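Local atomic coordinates of small ribosomal subunit protein bS6 (Thermotoga maritima, PDB entry 1VMB), a protein that probably binds 16S ribosomal RNA together with bS18 as a structural component of the small ribosomal subunit. Residues R19-M24 with I81-D86; E49-K54 with Q88-L93; I26-V31 with K71-G76; E41-I46 with N95-T100. All blocks are in the same frame, centred on the assembly; numbering follows the deposited sequence. Where two conformers were deposited one is given.

Contact 1 of 4, residues R19-M24 with I81-D86; sequences RIYESM and IYFRCD
Tyr21 and Phe83 face each other as a hydrogen-bonded pair of two antiparallel strands, the neighbours 19-27 and 73-85 in the four-stranded sheet of the bS6 fold. Their N-H and C=O groups bond both ways: Tyr21 N reaches Phe83 O at 2.8 Å and is almost straight (175°), while Phe83 N returns to Tyr21 O. Matching pairs of N-H to O hydrogen bonds join Arg19 with Cys85 and Ser23 with Ile81, which fixes the register over five residues.

The Tyr21 side chain shows how the helix-covered face is filled. Its CB lies over one face of the Phe83 ring, offset toward the rim, 3.8 Å from the ring centroid and 19° off the normal, a CH-pi contact. CG remains near Phe83 CZ and CE2; CD1 is near both Phe83 CE2 and Cys85 SG, and CE1 comes within 3.6 Å of Cys85 SG, an oblique sulfur-aromatic contact. Beyond the ring pair, whose planes are 21° apart but slid so far that they barely overlap, the Tyr21 ring packs on Leu90.

The other face carries Ile20, Glu22, Tyr82 and Arg84. There a water donates to Glu22 OE1 at 2.8 Å and also bonds Tyr82 OH; Glu22 is paired further with Arg111, and Arg84 with Glu118 and Asp56. The pairing therefore divides the chemistry by face, mostly apolar and aromatic beneath the helices, where Ser23 bonds Tyr97, and largely charged and hydrated on the reverse, Ile20 apart.

Contact 2 of 4, residues E49-K54 with Q88-L93; sequences ERVKGK and QNLQEL. With EDO (1,2-ethanediol), chain B.
Val51 and Asn89 bring the two segments together, with CA atoms 4.8 Å apart, yet no direct hydrogen bond crosses between them. The apolar contacts centre on Val51. Its CG1 is anti to the backbone N (chi1 177°), and CG2, beside that N, approaches Leu93 CB at 3.8 Å; the two side chains cross obliquely. CG2 also lies near Asn89 O, whereas CG1 meets Leu90 CD2 more loosely. Next to Val51, Arg50 CB and Glu92 CB touch at 3.7 Å, and Glu92 CG packs against Arg50 O. Asn89 CB completes this group, set against the carbonyl oxygens of Arg50 and Val51.

The contact joins the C-terminal end of helix 33-51 to the approach to helix 91-98, the two helices that cover one face of the sheet in this split beta-alpha-beta (ferredoxin-like) fold. Val51 is turned to that sheet as well, touching Phe83 and Cys85. Lys52, with positive phi (61°), is where the chain leaves the helix, and its NZ donates to Glu49 O at 2.9 Å.

The polar link across the contact is through water: one molecule donates to Val51 O at 2.8 Å and accepts from Asn89 N at 2.9 Å, bridging the two backbones. The opposite charges of Arg50 and Glu92 do not meet, since NE and OE1 are 5.5 Å apart. Instead, Arg50 NE donates to O2 of a 1,2-ethanediol molecule at 3.0 Å, and NH2 to its O1. The same O2 donates to Glu49 OE1, so this diol, probably from the crystallisation liquor, links the two side chains.

Contact 3 of 4, residues I26-V31 with K71-G76; sequences IIAPNV and KKFNEG
The Phe73 ring receives Pro29 over one face: Pro29 CD stands 3.5 Å above the ring plane, offset toward the rim, and lies 23° off the normal through the centroid, a CH-pi contact. Pro29 belongs to a type I beta turn, Ala28 to Val31, that follows the first strand of the split beta-alpha-beta fold. Ala28 CB makes a second, off-centre CH-pi approach, 4.3 Å from the centroid, with Phe73 CE2 its nearest ring atom. The amide of Asn30 approaches CZ and CE1 with its plane 61° from that of the ring; OD1 comes to 3.7 Å from Phe73 CZ.

Pro29 and Asn30 are the central residues of the turn, through which the chain leaves strand 19-27 on its way to helix 33-51. The Val31 N to Ala28 O bond, 3.3 Å long, closes it. The partner segment leads into strand 73-85 and turns a corner at Asn74, so that Phe73 precedes the bend while Glu75 and Gly76 follow it. Phe73 also touches Ile104 of strand 103-110.

No hydrogen bond joins the two segments. Beyond the ring, Pro29 CB packs on Glu75 CG, and Ile26 CG2 sits 3.7 Å from Gly76 CA. Gly76 CA also lies 3.4 Å from Ile27 O. Glu75 O is buried here without a polar partner in the model; Pro29 CD lies against it at 3.3 Å.

Contact 4 of 4, residues E41-I46 with N95-T100; sequences ERVKKI and NFYRVT
Phe96 CG is anti to its backbone N (chi1 176°), and Ile46 CG1 is anti to its own carbonyl carbon (chi1 -67°); both side chains set out toward the other helix, and the ring and the isoleucine branch meet. Ile46 CG1 lies over a face of the Phe96 ring, 4.2 Å from the centroid and 28° off the normal, a CH-pi contact whose nearest ring atom is CD1. Val43 CG2 approaches CE2 on another part of the ring at 3.6 Å, the two side chains crossing at about a right angle, and Arg42 CB reaches CZ at 4.0 Å.

Thr100 OG1 stands over the centre of the Phe96 ring, 3.6 Å above its plane. It donates to Phe96 O at 2.8 Å from above the carbonyl plane, while Val99 N reaches the same oxygen from the opposite face. Two donors thus grip this carbonyl.

Helices 33-51 and 91-98, the two of the split beta-alpha-beta fold, pack side by side here on one face of the antiparallel sheet. Val43 also packs on Tyr97 and reaches Ile81 of strand 73-85, while Tyr97 stacks on Trp106, bonds Ser23 through its hydroxyl and, like Val43 and Phe96, touches Ile103 of strand 103-110.

Contacts 1 and 3 both join strands 19-27 and 73-85, but their centres are about 24 Å apart on opposite sides of the chain's centre: contact 1 rests on six backbone hydrogen bonds, whereas contact 3, where the segments leave regular pairing, has none and relies on CH-pi packing. Contacts 2 and 4 both join helices 33-51 and 91-98, contact 4 purely through side chains and contact 2, farther from the chain's centre, with a water bridge added. Helices and sheet meet where Ile81 CD1 touches Val43 CG1 at 3.6 Å. All four are partly buried; contact 1 lies closest to the centre, and contact 3 farthest from it.

Contact 1 of 4, residues R19-M24 with I81-D86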
# COMPACT_ATOMS: atom_id res chain seq x y z
N ARG A 19 -14.16 5.59 -4.44
CA ARG A 19 -13.95 5.07 -3.11
C ARG A 19 -12.53 5.32 -2.77
O ARG A 19 -11.69 5.31 -3.68
CB ARG A 19 -14.26 3.58 -3.13
CG ARG A 19 -15.75 3.26 -3.46
CD ARG A 19 -16.03 1.75 -3.51
NE ARG A 19 -17.44 1.49 -3.81
CZ ARG A 19 -17.97 0.26 -3.93
NH1 ARG A 19 -17.21 -0.81 -3.77
NH2 ARG A 19 -19.26 0.11 -4.17
N ILE A 20 -12.23 5.49 -1.48
CA ILE A 20 -10.89 5.83 -1.04
C ILE A 20 -10.31 4.66 -0.27
O ILE A 20 -10.96 4.14 0.62
CB ILE A 20 -10.92 7.13 -0.11
CG1 ILE A 20 -11.54 8.33 -0.81
CG2 ILE A 20 -9.53 7.49 0.42
CD1 ILE A 20 -11.84 9.50 0.11
N TYR A 21 -9.08 4.28 -0.61
CA TYR A 21 -8.37 3.18 0.04
C TYR A 21 -7.03 3.53 0.57
O TYR A 21 -6.42 4.49 0.10
CB TYR A 21 -8.17 2.08 -1.01
CG TYR A 21 -9.48 1.51 -1.46
CD1 TYR A 21 -10.18 2.09 -2.54
CD2 TYR A 21 -10.04 0.42 -0.84
CE1 TYR A 21 -11.40 1.58 -2.97
CE2 TYR A 21 -11.25 -0.08 -1.25
CZ TYR A 21 -11.94 0.50 -2.31
OH TYR A 21 -13.18 -0.02 -2.71
N GLU A 22 -6.61 2.82 1.62
CA GLU A 22 -5.19 2.79 2.03
C GLU A 22 -4.67 1.40 1.82
O GLU A 22 -5.36 0.41 2.06
CB GLU A 22 -4.98 3.28 3.45
CG GLU A 22 -5.53 2.35 4.48
CD GLU A 22 -5.18 2.71 5.90
OE1 GLU A 22 -5.08 3.92 6.26
OE2 GLU A 22 -5.01 1.75 6.65
N SER A 23 -3.41 1.32 1.40
CA SER A 23 -2.70 0.05 1.38
C SER A 23 -1.34 0.23 1.96
O SER A 23 -0.55 1.05 1.45
CB SER A 23 -2.57 -0.52 -0.05
OG SER A 23 -2.14 -1.87 -0.02
N MET A 24 -1.07 -0.50 3.04
CA MET A 24 0.22 -0.45 3.74
C MET A 24 0.91 -1.73 3.39
O MET A 24 0.31 -2.82 3.50
CB MET A 24 0.06 -0.34 5.26
CG MET A 24 1.39 -0.21 6.02
SD MET A 24 1.23 -0.35 7.81
CE MET A 24 1.65 -2.08 7.94
N ILE A 81 0.11 3.77 0.83
CA ILE A 81 -0.31 4.49 -0.37
C ILE A 81 -1.79 4.72 -0.22
O ILE A 81 -2.49 3.75 0.07
CB ILE A 81 -0.03 3.68 -1.65
CG1 ILE A 81 1.47 3.52 -1.83
CG2 ILE A 81 -0.60 4.38 -2.84
CD1 ILE A 81 1.85 2.57 -2.98
N TYR A 82 -2.22 5.96 -0.39
CA TYR A 82 -3.61 6.35 -0.37
C TYR A 82 -4.05 6.56 -1.79
O TYR A 82 -3.39 7.30 -2.53
CB TYR A 82 -3.81 7.62 0.42
CG TYR A 82 -3.38 7.45 1.87
CD1 TYR A 82 -4.26 6.98 2.83
CD2 TYR A 82 -2.08 7.68 2.24
CE1 TYR A 82 -3.83 6.80 4.20
CE2 TYR A 82 -1.64 7.53 3.59
CZ TYR A 82 -2.52 7.08 4.55
OH TYR A 82 -2.07 6.92 5.87
N PHE A 83 -5.13 5.89 -2.18
CA PHE A 83 -5.60 5.99 -3.56
C PHE A 83 -7.13 5.92 -3.67
O PHE A 83 -7.82 5.53 -2.74
CB PHE A 83 -4.96 4.92 -4.46
CG PHE A 83 -5.34 3.50 -4.11
CD1 PHE A 83 -4.64 2.82 -3.15
CD2 PHE A 83 -6.35 2.83 -4.80
CE1 PHE A 83 -4.93 1.49 -2.86
CE2 PHE A 83 -6.65 1.49 -4.48
CZ PHE A 83 -5.96 0.84 -3.51
N ARG A 84 -7.65 6.25 -4.83
CA ARG A 84 -9.12 6.20 -5.04
C ARG A 84 -9.35 5.41 -6.32
O ARG A 84 -8.58 5.49 -7.29
CB ARG A 84 -9.78 7.59 -5.09
CG ARG A 84 -9.18 8.58 -5.94
CD ARG A 84 -9.59 10.06 -5.63
NE ARG A 84 -9.56 10.31 -4.20
CZ ARG A 84 -9.53 11.51 -3.65
NH1 ARG A 84 -9.47 12.61 -4.41
NH2 ARG A 84 -9.52 11.62 -2.33
N CYS A 85 -10.40 4.60 -6.29
CA CYS A 85 -10.79 3.88 -7.46
C CYS A 85 -12.25 3.47 -7.28
O CYS A 85 -12.85 3.78 -6.28
CB CYS A 85 -9.88 2.69 -7.65
SG CYS A 85 -10.10 1.43 -6.36
N ASP A 86 -12.80 2.79 -8.27
CA ASP A 86 -14.21 2.37 -8.25
C ASP A 86 -14.48 1.10 -7.47
O ASP A 86 -15.63 0.66 -7.37
CB ASP A 86 -14.75 2.24 -9.68
CG ASP A 86 -14.13 1.08 -10.48
OD1 ASP A 86 -13.35 0.22 -9.97
OD2 ASP A 86 -14.41 1.01 -11.72
O HOH W 1 -2.66 4.81 7.35

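Contact 2 of 4, residues E49-K54 with Q88-L93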
# COMPACT_ATOMS: atom_id res chain seq x y z
N GLU A 49 -2.20 1.31 -13.26
CA GLU A 49 -2.42 0.62 -14.52
C GLU A 49 -3.35 -0.60 -14.43
O GLU A 49 -3.98 -0.95 -15.44
CB GLU A 49 -1.06 0.16 -15.09
CG GLU A 49 -0.15 1.36 -15.35
CD GLU A 49 1.16 1.04 -16.05
OE1 GLU A 49 1.55 -0.15 -16.12
OE2 GLU A 49 1.78 2.01 -16.53
N ARG A 50 -3.42 -1.23 -13.26
CA ARG A 50 -4.23 -2.48 -13.11
C ARG A 50 -5.50 -2.29 -12.22
O ARG A 50 -6.61 -2.67 -12.64
CB ARG A 50 -3.35 -3.65 -12.67
CG ARG A 50 -2.23 -3.90 -13.68
CD ARG A 50 -2.68 -4.22 -15.09
NE ARG A 50 -1.50 -4.56 -15.89
CZ ARG A 50 -1.48 -5.31 -16.99
NH1 ARG A 50 -2.58 -5.91 -17.48
NH2 ARG A 50 -0.30 -5.51 -17.58
N VAL A 51 -5.31 -1.69 -11.04
CA VAL A 51 -6.42 -1.29 -10.18
C VAL A 51 -7.23 -0.18 -10.87
O VAL A 51 -8.45 -0.04 -10.64
CB VAL A 51 -5.94 -0.83 -8.79
CG1 VAL A 51 -7.08 -0.34 -7.92
CG2 VAL A 51 -5.14 -1.94 -8.09
N LYS A 52 -6.53 0.60 -11.70
CA LYS A 52 -7.06 1.84 -12.31
C LYS A 52 -7.44 2.86 -11.26
O LYS A 52 -8.54 3.46 -11.31
CB LYS A 52 -8.25 1.54 -13.21
CG LYS A 52 -8.01 0.45 -14.22
CD LYS A 52 -6.96 0.82 -15.23
CE LYS A 52 -6.99 -0.11 -16.46
NZ LYS A 52 -5.83 0.23 -17.34
N GLY A 53 -6.52 3.02 -10.31
CA GLY A 53 -6.68 3.91 -9.18
C GLY A 53 -5.88 5.19 -9.43
O GLY A 53 -4.94 5.21 -10.25
N LYS A 54 -6.28 6.26 -8.76
CA LYS A 54 -5.58 7.52 -8.74
C LYS A 54 -4.88 7.64 -7.42
O LYS A 54 -5.52 7.52 -6.39
CB LYS A 54 -6.56 8.66 -8.91
CG LYS A 54 -5.96 10.04 -8.88
N GLN A 88 -13.49 -1.91 -8.14
CA GLN A 88 -13.84 -3.11 -8.95
C GLN A 88 -12.61 -3.96 -9.30
O GLN A 88 -12.75 -5.14 -9.69
CB GLN A 88 -14.57 -2.73 -10.23
CG GLN A 88 -15.91 -2.04 -10.01
CD GLN A 88 -16.69 -2.64 -8.87
OE1 GLN A 88 -17.31 -3.69 -9.03
NE2 GLN A 88 -16.68 -1.98 -7.71
N ASN A 89 -11.41 -3.39 -9.19
CA ASN A 89 -10.21 -4.10 -9.56
C ASN A 89 -9.16 -4.20 -8.45
O ASN A 89 -7.95 -4.30 -8.70
CB ASN A 89 -9.64 -3.54 -10.86
CG ASN A 89 -10.54 -3.87 -12.05
OD1 ASN A 89 -10.61 -5.02 -12.51
ND2 ASN A 89 -11.31 -2.92 -12.43
N LEU A 90 -9.62 -4.23 -7.20
CA LEU A 90 -8.70 -4.25 -6.09
C LEU A 90 -7.90 -5.55 -6.07
O LEU A 90 -6.81 -5.60 -5.52
CB LEU A 90 -9.41 -4.15 -4.76
CG LEU A 90 -10.14 -2.83 -4.51
CD1 LEU A 90 -11.02 -2.99 -3.25
CD2 LEU A 90 -9.06 -1.78 -4.35
N GLN A 91 -8.47 -6.62 -6.59
CA GLN A 91 -7.71 -7.88 -6.61
C GLN A 91 -6.37 -7.81 -7.37
O GLN A 91 -5.45 -8.61 -7.10
CB GLN A 91 -8.55 -8.98 -7.20
CG GLN A 91 -8.73 -8.84 -8.70
CD GLN A 91 -9.80 -7.81 -9.16
OE1 GLN A 91 -10.53 -7.18 -8.33
NE2 GLN A 91 -9.93 -7.70 -10.49
N GLU A 92 -6.24 -6.85 -8.29
CA GLU A 92 -5.00 -6.64 -9.01
C GLU A 92 -3.86 -6.33 -8.04
O GLU A 92 -2.73 -6.76 -8.20
CB GLU A 92 -5.14 -5.53 -10.07
CG GLU A 92 -6.08 -5.86 -11.18
CD GLU A 92 -5.57 -6.88 -12.17
OE1 GLU A 92 -4.38 -7.28 -12.14
OE2 GLU A 92 -6.39 -7.27 -13.01
N LEU A 93 -4.17 -5.53 -7.03
CA LEU A 93 -3.16 -5.19 -6.04
C LEU A 93 -2.90 -6.34 -5.11
O LEU A 93 -1.74 -6.72 -4.88
CB LEU A 93 -3.61 -3.96 -5.28
CG LEU A 93 -2.73 -3.49 -4.13
CD1 LEU A 93 -1.37 -3.06 -4.61
CD2 LEU A 93 -3.39 -2.34 -3.38
C1 EDO B . 2.32 -4.33 -14.33
O1 EDO B . 1.83 -5.18 -15.38
C2 EDO B . 1.74 -2.91 -14.32
O2 EDO B . 0.71 -2.69 -15.30
O HOH W 2 -10.69 -0.56 -9.00

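Contact 3 of 4, residues I26-V31 with K71-G76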
# COMPACT_ATOMS: atom_id res chain seq x y z
N ILE A 26 4.95 -3.83 3.79
CA ILE A 26 6.22 -3.82 4.50
C ILE A 26 7.20 -4.71 3.72
O ILE A 26 6.91 -5.85 3.47
CB ILE A 26 6.03 -4.38 5.95
CG1 ILE A 26 4.96 -3.57 6.68
CG2 ILE A 26 7.31 -4.42 6.71
CD1 ILE A 26 4.59 -4.07 8.03
N ILE A 27 8.35 -4.16 3.36
CA ILE A 27 9.37 -4.85 2.63
C ILE A 27 10.41 -5.35 3.62
O ILE A 27 10.83 -4.66 4.62
CB ILE A 27 10.00 -3.91 1.55
CG1 ILE A 27 8.93 -3.33 0.58
CG2 ILE A 27 11.11 -4.65 0.83
CD1 ILE A 27 9.43 -2.21 -0.34
N ALA A 28 10.84 -6.58 3.36
CA ALA A 28 11.85 -7.23 4.14
C ALA A 28 13.11 -6.38 4.23
O ALA A 28 13.57 -5.74 3.24
CB ALA A 28 12.20 -8.56 3.53
N PRO A 29 13.73 -6.41 5.40
CA PRO A 29 14.89 -5.56 5.62
C PRO A 29 16.20 -6.01 4.97
O PRO A 29 17.16 -5.26 4.99
CB PRO A 29 15.00 -5.53 7.15
CG PRO A 29 14.58 -6.90 7.51
CD PRO A 29 13.39 -7.19 6.61
N ASN A 30 16.24 -7.22 4.39
CA ASN A 30 17.42 -7.70 3.68
C ASN A 30 17.37 -7.40 2.17
O ASN A 30 18.22 -7.82 1.42
CB ASN A 30 17.63 -9.18 3.94
CG ASN A 30 16.49 -10.04 3.49
OD1 ASN A 30 15.39 -9.56 3.16
ND2 ASN A 30 16.71 -11.35 3.52
N VAL A 31 16.37 -6.64 1.76
CA VAL A 31 16.28 -6.15 0.38
C VAL A 31 17.00 -4.80 0.34
O VAL A 31 16.67 -3.91 1.11
CB VAL A 31 14.81 -5.99 -0.03
CG1 VAL A 31 14.67 -5.47 -1.44
CG2 VAL A 31 14.09 -7.29 0.02
N LYS A 71 7.76 -13.24 9.55
CA LYS A 71 8.55 -13.97 8.54
C LYS A 71 9.97 -14.02 9.01
O LYS A 71 10.95 -13.88 8.24
CB LYS A 71 8.46 -13.30 7.16
CG LYS A 71 7.08 -13.28 6.51
CD LYS A 71 6.70 -14.65 6.10
CE LYS A 71 5.40 -14.69 5.33
NZ LYS A 71 5.18 -16.14 4.94
N LYS A 72 10.12 -14.21 10.31
CA LYS A 72 11.44 -14.29 10.90
C LYS A 72 12.27 -12.98 10.89
O LYS A 72 13.45 -13.02 11.26
CB LYS A 72 12.23 -15.47 10.28
CG LYS A 72 11.43 -16.80 10.27
CD LYS A 72 12.17 -17.89 9.45
CE LYS A 72 11.53 -19.28 9.68
N PHE A 73 11.68 -11.85 10.49
CA PHE A 73 12.32 -10.52 10.62
C PHE A 73 11.77 -9.77 11.84
O PHE A 73 10.59 -9.95 12.22
CB PHE A 73 12.11 -9.68 9.37
CG PHE A 73 12.67 -10.32 8.12
CD1 PHE A 73 14.04 -10.38 7.92
CD2 PHE A 73 11.81 -10.90 7.17
CE1 PHE A 73 14.57 -10.97 6.80
CE2 PHE A 73 12.34 -11.48 6.02
CZ PHE A 73 13.72 -11.52 5.84
N ASN A 74 12.59 -8.89 12.38
CA ASN A 74 12.22 -8.10 13.55
C ASN A 74 11.90 -6.63 13.20
O ASN A 74 11.50 -5.86 14.06
CB ASN A 74 13.37 -8.14 14.53
CG ASN A 74 13.68 -9.57 14.99
OD1 ASN A 74 12.79 -10.28 15.48
ND2 ASN A 74 14.92 -9.98 14.83
N GLU A 75 12.11 -6.26 11.94
CA GLU A 75 11.83 -4.93 11.40
C GLU A 75 11.57 -5.00 9.93
O GLU A 75 11.85 -5.99 9.31
CB GLU A 75 13.04 -4.01 11.62
CG GLU A 75 14.29 -4.52 10.93
CD GLU A 75 15.50 -3.63 11.13
OE1 GLU A 75 15.36 -2.55 11.78
OE2 GLU A 75 16.61 -4.00 10.63
N GLY A 76 11.02 -3.94 9.36
CA GLY A 76 10.74 -3.92 7.93
C GLY A 76 10.47 -2.50 7.48
O GLY A 76 10.38 -1.61 8.33

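Contact 4 of 4, residues E41-I46 with N95-T100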
# COMPACT_ATOMS: atom_id res chain seq x y z
N GLU A 41 7.77 1.64 -6.46
CA GLU A 41 7.40 2.11 -7.80
C GLU A 41 6.53 1.06 -8.50
O GLU A 41 5.56 1.43 -9.19
CB GLU A 41 8.63 2.50 -8.55
CG GLU A 41 9.38 3.71 -7.99
CD GLU A 41 8.51 4.96 -7.88
OE1 GLU A 41 7.72 5.24 -8.81
OE2 GLU A 41 8.58 5.65 -6.83
N ARG A 42 6.81 -0.23 -8.27
CA ARG A 42 6.02 -1.27 -8.91
C ARG A 42 4.61 -1.27 -8.33
O ARG A 42 3.63 -1.37 -9.07
CB ARG A 42 6.64 -2.64 -8.72
CG ARG A 42 7.91 -2.78 -9.47
CD ARG A 42 8.43 -4.20 -9.34
NE ARG A 42 9.67 -4.43 -10.08
CZ ARG A 42 10.84 -4.40 -9.46
NH1 ARG A 42 10.91 -4.15 -8.13
NH2 ARG A 42 11.94 -4.62 -10.12
N VAL A 43 4.51 -1.12 -7.00
CA VAL A 43 3.17 -1.04 -6.40
C VAL A 43 2.38 0.13 -6.96
O VAL A 43 1.20 -0.03 -7.29
CB VAL A 43 3.23 -1.07 -4.83
CG1 VAL A 43 1.88 -0.85 -4.25
CG2 VAL A 43 3.80 -2.40 -4.29
N LYS A 44 2.99 1.31 -7.06
CA LYS A 44 2.32 2.48 -7.63
C LYS A 44 1.80 2.14 -9.00
O LYS A 44 0.68 2.48 -9.32
CB LYS A 44 3.24 3.68 -7.72
CG LYS A 44 3.53 4.25 -6.35
CD LYS A 44 4.83 5.03 -6.30
CE LYS A 44 4.78 6.23 -7.15
NZ LYS A 44 5.97 7.21 -7.02
N LYS A 45 2.64 1.54 -9.85
CA LYS A 45 2.22 1.21 -11.20
C LYS A 45 1.10 0.17 -11.26
O LYS A 45 0.17 0.24 -12.11
CB LYS A 45 3.43 0.72 -12.01
CG LYS A 45 4.34 1.87 -12.51
CD LYS A 45 3.62 2.75 -13.48
CE LYS A 45 4.52 3.74 -14.08
NZ LYS A 45 3.89 4.46 -15.22
N ILE A 46 1.12 -0.79 -10.35
CA ILE A 46 0.00 -1.75 -10.25
C ILE A 46 -1.33 -1.02 -9.93
O ILE A 46 -2.37 -1.29 -10.56
CB ILE A 46 0.27 -2.83 -9.20
CG1 ILE A 46 1.43 -3.72 -9.66
CG2 ILE A 46 -0.98 -3.64 -8.94
CD1 ILE A 46 1.12 -4.59 -10.78
N ASN A 95 -3.26 -9.47 -5.70
CA ASN A 95 -2.52 -10.51 -6.45
C ASN A 95 -1.06 -10.16 -6.68
O ASN A 95 -0.20 -11.06 -6.63
CB ASN A 95 -3.23 -10.82 -7.75
CG ASN A 95 -4.50 -11.61 -7.52
OD1 ASN A 95 -4.77 -12.07 -6.40
ND2 ASN A 95 -5.27 -11.79 -8.56
N PHE A 96 -0.72 -8.90 -6.90
CA PHE A 96 0.71 -8.48 -6.93
C PHE A 96 1.39 -8.83 -5.60
O PHE A 96 2.46 -9.44 -5.56
CB PHE A 96 0.87 -6.97 -7.20
CG PHE A 96 2.30 -6.52 -7.14
CD1 PHE A 96 3.10 -6.80 -8.17
CD2 PHE A 96 2.80 -5.86 -6.02
CE1 PHE A 96 4.44 -6.43 -8.14
CE2 PHE A 96 4.18 -5.53 -5.96
CZ PHE A 96 4.95 -5.83 -7.04
N TYR A 97 0.78 -8.43 -4.51
CA TYR A 97 1.37 -8.75 -3.19
C TYR A 97 1.56 -10.26 -2.99
O TYR A 97 2.64 -10.71 -2.52
CB TYR A 97 0.49 -8.19 -2.07
CG TYR A 97 0.41 -6.69 -1.91
CD1 TYR A 97 1.53 -5.87 -1.97
CD2 TYR A 97 -0.80 -6.09 -1.57
CE1 TYR A 97 1.48 -4.50 -1.79
CE2 TYR A 97 -0.86 -4.69 -1.34
CZ TYR A 97 0.26 -3.91 -1.47
OH TYR A 97 0.19 -2.59 -1.22
N ARG A 98 0.55 -11.06 -3.36
CA ARG A 98 0.61 -12.49 -3.19
C ARG A 98 1.82 -13.15 -3.86
O ARG A 98 2.26 -14.21 -3.42
CB ARG A 98 -0.67 -13.11 -3.70
CG ARG A 98 -1.80 -12.86 -2.80
CD ARG A 98 -3.08 -13.51 -3.24
NE ARG A 98 -4.16 -13.11 -2.36
CZ ARG A 98 -5.29 -13.77 -2.18
NH1 ARG A 98 -5.51 -14.96 -2.75
NH2 ARG A 98 -6.22 -13.26 -1.39
N VAL A 99 2.35 -12.54 -4.92
CA VAL A 99 3.47 -13.15 -5.69
C VAL A 99 4.83 -12.56 -5.42
O VAL A 99 5.79 -12.97 -6.05
CB VAL A 99 3.17 -13.14 -7.22
CG1 VAL A 99 1.84 -13.89 -7.51
CG2 VAL A 99 3.11 -11.67 -7.80
N THR A 100 4.89 -11.62 -4.46
CA THR A 100 6.06 -10.84 -4.17
C THR A 100 6.58 -11.08 -2.77
O THR A 100 6.18 -10.37 -1.87
CB THR A 100 5.67 -9.36 -4.33
OG1 THR A 100 5.23 -9.14 -5.68
CG2 THR A 100 6.90 -8.44 -4.17